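Local structure of tryparedoxin (Crithidia fasciculata, 1O8X) at residues E12-G17 with A88-Q93; P48-F53 with A129-D134. The protein probably acts as a thioredoxin-like oxidoreductase that transfers electrons through a redox-active disulfide in the trypanosomatid response to oxidative stress. The protein carries 1 engineered substitution. All blocks are in the same frame, centred on the assembly; numbering follows the deposited sequence.

Contact 1. Residues E12-G17 with A88-Q93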
ATOM      1  N   GLU A  12       1.121  15.827   0.420  1.00 33.10           N
ATOM      2  CA  GLU A  12       2.564  16.037   0.445  1.00 31.71           C
ATOM      3  C   GLU A  12       3.277  15.137   1.444  1.00 29.96           C
ATOM      4  O   GLU A  12       4.478  14.918   1.336  1.00 28.82           O
ATOM      5  CB  GLU A  12       2.870  17.498   0.774  1.00 32.49           C
ATOM      6  CG  GLU A  12       2.722  18.454  -0.400  1.00 34.54           C
ATOM      7  CD  GLU A  12       3.562  19.707  -0.226  1.00 36.90           C
ATOM      8  OE1 GLU A  12       3.563  20.278   0.886  1.00 37.76           O
ATOM      9  OE2 GLU A  12       4.227  20.128  -1.202  1.00 39.14           O
ATOM     10  N   LYS A  13       2.534  14.634   2.425  1.00 28.48           N
ATOM     11  CA  LYS A  13       3.120  13.836   3.499  1.00 27.20           C
ATOM     12  C   LYS A  13       2.325  12.572   3.754  1.00 25.36           C
ATOM     13  O   LYS A  13       1.103  12.565   3.638  1.00 25.59           O
ATOM     14  CB  LYS A  13       3.215  14.642   4.795  1.00 28.05           C
ATOM     15  CG  LYS A  13       4.125  15.860   4.713  1.00 30.35           C
ATOM     16  CD  LYS A  13       4.829  16.118   6.031  1.00 34.38           C
ATOM     17  CE  LYS A  13       5.770  17.301   5.917  1.00 36.17           C
ATOM     18  NZ  LYS A  13       5.044  18.584   5.642  1.00 37.75           N
ATOM     19  N   LEU A  14       3.038  11.513   4.115  1.00 22.90           N
ATOM     20  CA  LEU A  14       2.421  10.247   4.500  1.00 20.80           C
ATOM     21  C   LEU A  14       2.883   9.890   5.894  1.00 20.40           C
ATOM     22  O   LEU A  14       3.973  10.300   6.314  1.00 20.38           O
ATOM     23  CB  LEU A  14       2.817   9.125   3.536  1.00 20.12           C
ATOM     24  CG  LEU A  14       2.427   9.293   2.071  1.00 19.54           C
ATOM     25  CD1 LEU A  14       3.126   8.208   1.258  1.00 20.50           C
ATOM     26  CD2 LEU A  14       0.917   9.205   1.921  1.00 20.07           C
ATOM     27  N   ARG A  15       2.064   9.134   6.617  1.00 19.79           N
ATOM     28  CA  ARG A  15       2.419   8.695   7.965  1.00 20.48           C
ATOM     29  C   ARG A  15       3.494   7.615   7.919  1.00 19.92           C
ATOM     30  O   ARG A  15       3.451   6.741   7.051  1.00 19.38           O
ATOM     31  CB  ARG A  15       1.192   8.139   8.692  1.00 20.57           C
ATOM     32  CG  ARG A  15      -0.026   9.066   8.779  1.00 24.21           C
ATOM     33  CD  ARG A  15       0.265  10.465   9.314  1.00 28.03           C
ATOM     34  NE  ARG A  15       0.881  10.431  10.642  1.00 31.50           N
ATOM     35  CZ  ARG A  15       1.078  11.504  11.407  1.00 34.11           C
ATOM     36  NH1 ARG A  15       0.710  12.710  10.985  1.00 35.86           N
ATOM     37  NH2 ARG A  15       1.645  11.376  12.599  1.00 35.87           N
ATOM     38  N   ARG A  16       4.441   7.673   8.856  1.00 20.76           N
ATOM     39  CA  ARG A  16       5.403   6.597   9.091  1.00 21.76           C
ATOM     40  C   ARG A  16       5.642   6.525  10.591  1.00 22.53           C
ATOM     41  O   ARG A  16       6.065   7.513  11.207  1.00 23.84           O
ATOM     42  CB  ARG A  16       6.728   6.830   8.346  1.00 22.57           C
ATOM     43  CG  ARG A  16       7.759   5.695   8.495  1.00 24.39           C
ATOM     44  CD  ARG A  16       9.147   6.001   7.929  1.00 28.14           C
ATOM     45  NE  ARG A  16       9.746   7.183   8.552  1.00 31.04           N
ATOM     46  CZ  ARG A  16      10.935   7.688   8.236  1.00 32.45           C
ATOM     47  NH1 ARG A  16      11.684   7.122   7.299  1.00 33.89           N
ATOM     48  NH2 ARG A  16      11.370   8.775   8.855  1.00 33.70           N
ATOM     49  N   GLY A  17       5.343   5.375  11.183  1.00 23.03           N
ATOM     50  CA  GLY A  17       5.383   5.255  12.636  1.00 24.19           C
ATOM     51  C   GLY A  17       4.483   6.318  13.248  1.00 25.27           C
ATOM     52  O   GLY A  17       3.322   6.437  12.876  1.00 25.56           O
ATOM     53  N   ALA A  88       1.423   5.198   5.514  1.00 14.59           N
ATOM     54  CA  ALA A  88      -0.028   5.269   5.400  1.00 15.31           C
ATOM     55  C   ALA A  88      -0.496   6.616   4.908  1.00 16.47           C
ATOM     56  O   ALA A  88       0.083   7.651   5.254  1.00 17.06           O
ATOM     57  CB  ALA A  88      -0.692   4.969   6.743  1.00 16.12           C
ATOM     58  N   VAL A  89      -1.558   6.603   4.111  1.00 16.60           N
ATOM     59  CA  VAL A  89      -2.289   7.846   3.830  1.00 17.75           C
ATOM     60  C   VAL A  89      -2.921   8.265   5.151  1.00 19.28           C
ATOM     61  O   VAL A  89      -3.536   7.444   5.826  1.00 18.46           O
ATOM     62  CB  VAL A  89      -3.390   7.649   2.756  1.00 17.68           C
ATOM     63  CG1 VAL A  89      -4.177   8.948   2.546  1.00 18.24           C
ATOM     64  CG2 VAL A  89      -2.781   7.170   1.438  1.00 17.88           C
ATOM     65  N   PRO A  90      -2.758   9.528   5.553  1.00 20.66           N
ATOM     66  CA  PRO A  90      -3.328   9.954   6.829  1.00 21.95           C
ATOM     67  C   PRO A  90      -4.840   9.757   6.857  1.00 22.41           C
ATOM     68  O   PRO A  90      -5.492   9.913   5.822  1.00 22.82           O
ATOM     69  CB  PRO A  90      -2.961  11.443   6.904  1.00 22.19           C
ATOM     70  CG  PRO A  90      -1.757  11.586   6.024  1.00 21.60           C
ATOM     71  CD  PRO A  90      -2.018  10.619   4.891  1.00 21.10           C
ATOM     72  N   PHE A  91      -5.376   9.381   8.014  1.00 23.42           N
ATOM     73  CA  PHE A  91      -6.806   9.156   8.184  1.00 24.51           C
ATOM     74  C   PHE A  91      -7.662  10.349   7.722  1.00 25.43           C
ATOM     75  O   PHE A  91      -8.757  10.155   7.191  1.00 25.63           O
ATOM     76  CB  PHE A  91      -7.126   8.801   9.646  1.00 24.99           C
ATOM     77  CG  PHE A  91      -8.564   8.432   9.874  1.00 25.66           C
ATOM     78  CD1 PHE A  91      -9.028   7.162   9.544  1.00 26.26           C
ATOM     79  CD2 PHE A  91      -9.468   9.364  10.392  1.00 26.55           C
ATOM     80  CE1 PHE A  91     -10.366   6.814   9.741  1.00 25.83           C
ATOM     81  CE2 PHE A  91     -10.808   9.025  10.587  1.00 26.76           C
ATOM     82  CZ  PHE A  91     -11.258   7.754  10.269  1.00 26.61           C
ATOM     83  N   ALA A  92      -7.149  11.566   7.914  1.00 26.18           N
ATOM     84  CA  ALA A  92      -7.821  12.794   7.472  1.00 27.29           C
ATOM     85  C   ALA A  92      -7.999  12.880   5.956  1.00 27.82           C
ATOM     86  O   ALA A  92      -8.882  13.595   5.473  1.00 28.57           O
ATOM     87  CB  ALA A  92      -7.073  14.022   7.988  1.00 27.45           C
ATOM     88  N   GLN A  93      -7.168  12.143   5.213  1.00 27.86           N
ATOM     89  CA  GLN A  93      -7.217  12.130   3.751  1.00 27.79           C
ATOM     90  C   GLN A  93      -7.919  10.872   3.229  1.00 27.24           C
ATOM     91  O   GLN A  93      -7.608  10.388   2.138  1.00 26.39           O
ATOM     92  CB  GLN A  93      -5.807  12.270   3.165  1.00 28.20           C
ATOM     93  CG  GLN A  93      -5.371  13.712   2.871  1.00 30.88           C
ATOM     94  CD  GLN A  93      -5.059  14.523   4.120  1.00 33.35           C
ATOM     95  OE1 GLN A  93      -5.478  15.679   4.234  1.00 35.47           O
ATOM     96  NE2 GLN A  93      -4.320  13.931   5.052  1.00 35.31           N
TER

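Contact 2. Residues P48-F53 with A129-D134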
ATOM      1  N   PRO A  48       0.720 -10.489   7.738  1.00 13.76           N
ATOM      2  CA  PRO A  48       2.048 -10.992   8.142  1.00 13.80           C
ATOM      3  C   PRO A  48       2.911 -11.485   6.973  1.00 13.34           C
ATOM      4  O   PRO A  48       4.126 -11.345   7.020  1.00 13.53           O
ATOM      5  CB  PRO A  48       1.716 -12.141   9.112  1.00 14.36           C
ATOM      6  CG  PRO A  48       0.338 -11.862   9.554  1.00 16.01           C
ATOM      7  CD  PRO A  48      -0.357 -11.241   8.409  1.00 14.80           C
ATOM      8  N   GLN A  49       2.289 -12.042   5.937  1.00 12.47           N
ATOM      9  CA  GLN A  49       3.032 -12.467   4.749  1.00 12.58           C
ATOM     10  C   GLN A  49       3.585 -11.245   3.996  1.00 12.00           C
ATOM     11  O   GLN A  49       4.712 -11.265   3.499  1.00 12.72           O
ATOM     12  CB  GLN A  49       2.155 -13.334   3.854  1.00 12.52           C
ATOM     13  CG  GLN A  49       1.734 -14.649   4.528  1.00 13.91           C
ATOM     14  CD  GLN A  49       0.722 -15.404   3.703  1.00 13.37           C
ATOM     15  OE1 GLN A  49       1.089 -16.108   2.761  1.00 15.46           O
ATOM     16  NE2 GLN A  49      -0.558 -15.257   4.042  1.00 13.40           N
ATOM     17  N   LEU A  50       2.807 -10.165   3.941  1.00 11.88           N
ATOM     18  CA  LEU A  50       3.263  -8.939   3.314  1.00 12.04           C
ATOM     19  C   LEU A  50       4.375  -8.313   4.163  1.00 12.22           C
ATOM     20  O   LEU A  50       5.366  -7.817   3.610  1.00 12.41           O
ATOM     21  CB  LEU A  50       2.085  -7.982   3.089  1.00 11.93           C
ATOM     22  CG  LEU A  50       2.454  -6.617   2.510  1.00 11.58           C
ATOM     23  CD1 LEU A  50       3.173  -6.722   1.168  1.00 13.15           C
ATOM     24  CD2 LEU A  50       1.181  -5.807   2.354  1.00 12.91           C
ATOM     25  N   ILE A  51       4.256  -8.373   5.494  1.00 12.43           N
ATOM     26  CA  ILE A  51       5.312  -7.827   6.350  1.00 13.24           C
ATOM     27  C   ILE A  51       6.628  -8.590   6.144  1.00 13.49           C
ATOM     28  O   ILE A  51       7.690  -7.981   6.033  1.00 14.03           O
ATOM     29  CB  ILE A  51       4.891  -7.844   7.844  1.00 13.89           C
ATOM     30  CG1 ILE A  51       3.815  -6.790   8.090  1.00 14.48           C
ATOM     31  CG2 ILE A  51       6.092  -7.583   8.760  1.00 15.27           C
ATOM     32  CD1 ILE A  51       3.182  -6.868   9.490  1.00 16.17           C
ATOM     33  N   GLU A  52       6.559  -9.916   6.051  1.00 13.47           N
ATOM     34  CA  GLU A  52       7.770 -10.712   5.838  1.00 14.47           C
ATOM     35  C   GLU A  52       8.426 -10.354   4.503  1.00 14.02           C
ATOM     36  O   GLU A  52       9.641 -10.178   4.418  1.00 15.08           O
ATOM     37  CB  GLU A  52       7.414 -12.194   5.861  1.00 15.71           C
ATOM     38  CG  GLU A  52       8.604 -13.123   5.693  1.00 18.56           C
ATOM     39  CD  GLU A  52       8.283 -14.583   5.944  1.00 23.23           C
ATOM     40  OE1 GLU A  52       7.175 -14.912   6.457  1.00 25.18           O
ATOM     41  OE2 GLU A  52       9.154 -15.403   5.598  1.00 23.78           O
ATOM     42  N   PHE A  53       7.627 -10.254   3.452  1.00 13.08           N
ATOM     43  CA  PHE A  53       8.135  -9.867   2.143  1.00 13.04           C
ATOM     44  C   PHE A  53       8.742  -8.460   2.145  1.00 13.08           C
ATOM     45  O   PHE A  53       9.838  -8.231   1.603  1.00 13.72           O
ATOM     46  CB  PHE A  53       7.018  -9.990   1.113  1.00 13.18           C
ATOM     47  CG  PHE A  53       7.506  -9.893  -0.305  1.00 13.00           C
ATOM     48  CD1 PHE A  53       7.927 -11.035  -0.987  1.00 15.00           C
ATOM     49  CD2 PHE A  53       7.570  -8.663  -0.955  1.00 13.42           C
ATOM     50  CE1 PHE A  53       8.392 -10.944  -2.310  1.00 15.54           C
ATOM     51  CE2 PHE A  53       8.041  -8.569  -2.265  1.00 13.97           C
ATOM     52  CZ  PHE A  53       8.445  -9.711  -2.935  1.00 14.87           C
ATOM     53  N   ALA A 129      -2.648 -11.614  -4.553  1.00 11.54           N
ATOM     54  CA  ALA A 129      -2.759 -13.014  -4.962  1.00 12.15           C
ATOM     55  C   ALA A 129      -1.408 -13.625  -5.287  1.00 12.45           C
ATOM     56  O   ALA A 129      -1.141 -14.782  -4.963  1.00 14.00           O
ATOM     57  CB  ALA A 129      -3.697 -13.126  -6.173  1.00 13.10           C
ATOM     58  N   THR A 130      -0.544 -12.865  -5.955  1.00 12.16           N
ATOM     59  CA  THR A 130       0.716 -13.440  -6.432  1.00 13.21           C
ATOM     60  C   THR A 130       1.750 -13.528  -5.313  1.00 13.18           C
ATOM     61  O   THR A 130       2.564 -14.461  -5.293  1.00 14.43           O
ATOM     62  CB  THR A 130       1.281 -12.644  -7.616  1.00 13.61           C
ATOM     63  OG1 THR A 130       1.447 -11.282  -7.219  1.00 13.64           O
ATOM     64  CG2 THR A 130       0.289 -12.616  -8.795  1.00 15.15           C
ATOM     65  N   LEU A 131       1.720 -12.588  -4.374  1.00 12.60           N
ATOM     66  CA  LEU A 131       2.719 -12.586  -3.312  1.00 13.11           C
ATOM     67  C   LEU A 131       2.671 -13.864  -2.478  1.00 13.74           C
ATOM     68  O   LEU A 131       3.717 -14.405  -2.114  1.00 14.18           O
ATOM     69  CB  LEU A 131       2.570 -11.339  -2.453  1.00 13.52           C
ATOM     70  CG  LEU A 131       3.565 -11.099  -1.318  1.00 15.52           C
ATOM     71  CD1 LEU A 131       3.749  -9.599  -1.114  1.00 17.60           C
ATOM     72  CD2 LEU A 131       3.124 -11.731  -0.036  1.00 18.29           C
ATOM     73  N   VAL A 132       1.467 -14.337  -2.158  1.00 14.40           N
ATOM     74  CA  VAL A 132       1.364 -15.504  -1.280  1.00 15.82           C
ATOM     75  C   VAL A 132       1.927 -16.762  -1.939  1.00 16.89           C
ATOM     76  O   VAL A 132       2.303 -17.704  -1.245  1.00 19.15           O
ATOM     77  CB  VAL A 132      -0.052 -15.716  -0.705  1.00 16.42           C
ATOM     78  CG1 VAL A 132      -0.513 -14.505   0.078  1.00 17.02           C
ATOM     79  CG2 VAL A 132      -1.021 -16.047  -1.797  1.00 17.84           C
ATOM     80  N   LYS A 133       2.020 -16.757  -3.259  1.00 16.89           N
ATOM     81  CA  LYS A 133       2.569 -17.896  -3.992  1.00 17.62           C
ATOM     82  C   LYS A 133       4.032 -17.725  -4.363  1.00 17.15           C
ATOM     83  O   LYS A 133       4.659 -18.668  -4.867  1.00 17.95           O
ATOM     84  CB  LYS A 133       1.760 -18.103  -5.247  1.00 19.34           C
ATOM     85  CG  LYS A 133       0.355 -18.531  -4.916  1.00 22.11           C
ATOM     86  CD  LYS A 133      -0.396 -18.960  -6.145  1.00 26.10           C
ATOM     87  CE  LYS A 133       0.130 -20.268  -6.711  1.00 27.34           C
ATOM     88  NZ  LYS A 133      -0.326 -21.448  -5.927  1.00 28.70           N
ATOM     89  N   ASP A 134       4.575 -16.538  -4.108  1.00 16.48           N
ATOM     90  CA  ASP A 134       5.943 -16.242  -4.491  1.00 15.81           C
ATOM     91  C   ASP A 134       6.641 -15.505  -3.363  1.00 15.77           C
ATOM     92  O   ASP A 134       7.030 -14.354  -3.539  1.00 15.17           O
ATOM     93  CB  ASP A 134       5.918 -15.460  -5.812  1.00 16.00           C
ATOM     94  CG  ASP A 134       7.298 -15.137  -6.358  1.00 16.21           C
ATOM     95  OD1 ASP A 134       8.292 -15.866  -6.092  1.00 17.00           O
ATOM     96  OD2 ASP A 134       7.429 -14.141  -7.112  1.00 17.46           O
TER

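Contact 1. Residues E12-G17 with A88-Q93
The peptide carbonyl of Ala88 is flanked by two consecutive residues of strand 13-16. In its plane the N of Arg15 donates a hydrogen bond to Ala88 O (2.8 Å, C=O...N 155°). Leu14 and Arg15 lie on opposite sides of that plane: Leu14 CB stands well above it, 3.5 Å from Ala88 O, whereas Arg15 CB approaches obliquely, 3.6 Å from the same oxygen. Ala88 N returns a bond to Arg15 O (3.0 Å), which completes an antiparallel hydrogen-bonded pair. The Pro90 ring turns CG and CD to Lys13 O and CB and CG to the arginine chain; Arg15 CD comes 4.0 Å from Pro90 CG. That chain folds at chi2 and chi3 (-51° and -57°), and its NH1 pairs with Glu20 in a salt bridge. On the Leu14 side, Leu14 CD2 rests 4.2 Å from Val89 CG2, in a buried layer shared with Val66. Ala88 and Arg15 share the other face, where Phe81 of helix 74-81 touches both. Such a short bridge joins the N-terminal hairpin, strands 13-16 and 19-22, to strand 87-88 and so to the parallel core strands of a thioredoxin-like fold.

Contact 2. Residues P48-F53 with A129-D134
Backbones come nearest where Gln49 CA lies 7.0 Å from Val132 CA and Leu50 CA 7.6 Å from Leu131 CA, as a turn of helix 41-57 faces the segment where a type I turn carries the chain from Leu131 to Asp134. Leu131 buries more surface here than any other residue. Its CG stands anti to the backbone N (chi1 -177°), and its two methyls meet different partners. Leu131 CD1 touches Leu50 CD1 at 3.7 Å, the two side chains crossing at about a right angle, and also lies over the Phe53 ring in an off-centre CH-pi contact, 4.3 Å from the centroid and 29° from the ring normal. The displacement brings the methyl towards the root of the ring: Leu131 CD1 is 3.9 Å from Phe53 CG. Leu131 CD2 instead lies against the helix backbone, 3.9 Å from Gln49 O. Beside this, the Gln49 side chain passes obliquely by Val132, with Gln49 OE1 3.5 Å from Val132 CG1, while its NE2 is bonded to Gly45 O within the helix. Phe53 is further packed by Phe57, edge-to-face, and by the Trp142 ring. Asp134 OD2 accepts hydrogen bonds from Trp142 NE1 and Gln139 N, and its OD1 one from Glu138 N, which tie the turn to the C-terminal segment. The two segments therefore adhere through dispersion and CH-pi contact, while Gln49 NE2 and the Asp134 carboxylate find their hydrogen-bond partners outside the pairing, so much of the contact is apolar and centred on Leu131.

Overall arrangement
The two contacts interlock along the chain. From the N terminus, strand 13-16 opens contact 1; helix 41-57, which begins just after Cys40 and contains the engineered Ala43, two positions that form a disulfide in the natural protein but not in this structure, then opens contact 2. Residues 88-93 close the first loop over 70 intervening residues, and 129-134 close the second over 75. The segments alternate, so the loops cross rather than nest. Contact 1 ties the N-terminal hairpin into the sheet; contact 2 fastens helix 127-131 and the turn after it to helix 41-57. Their centres lie about 23 Å apart, on opposite sides of the chain's centre.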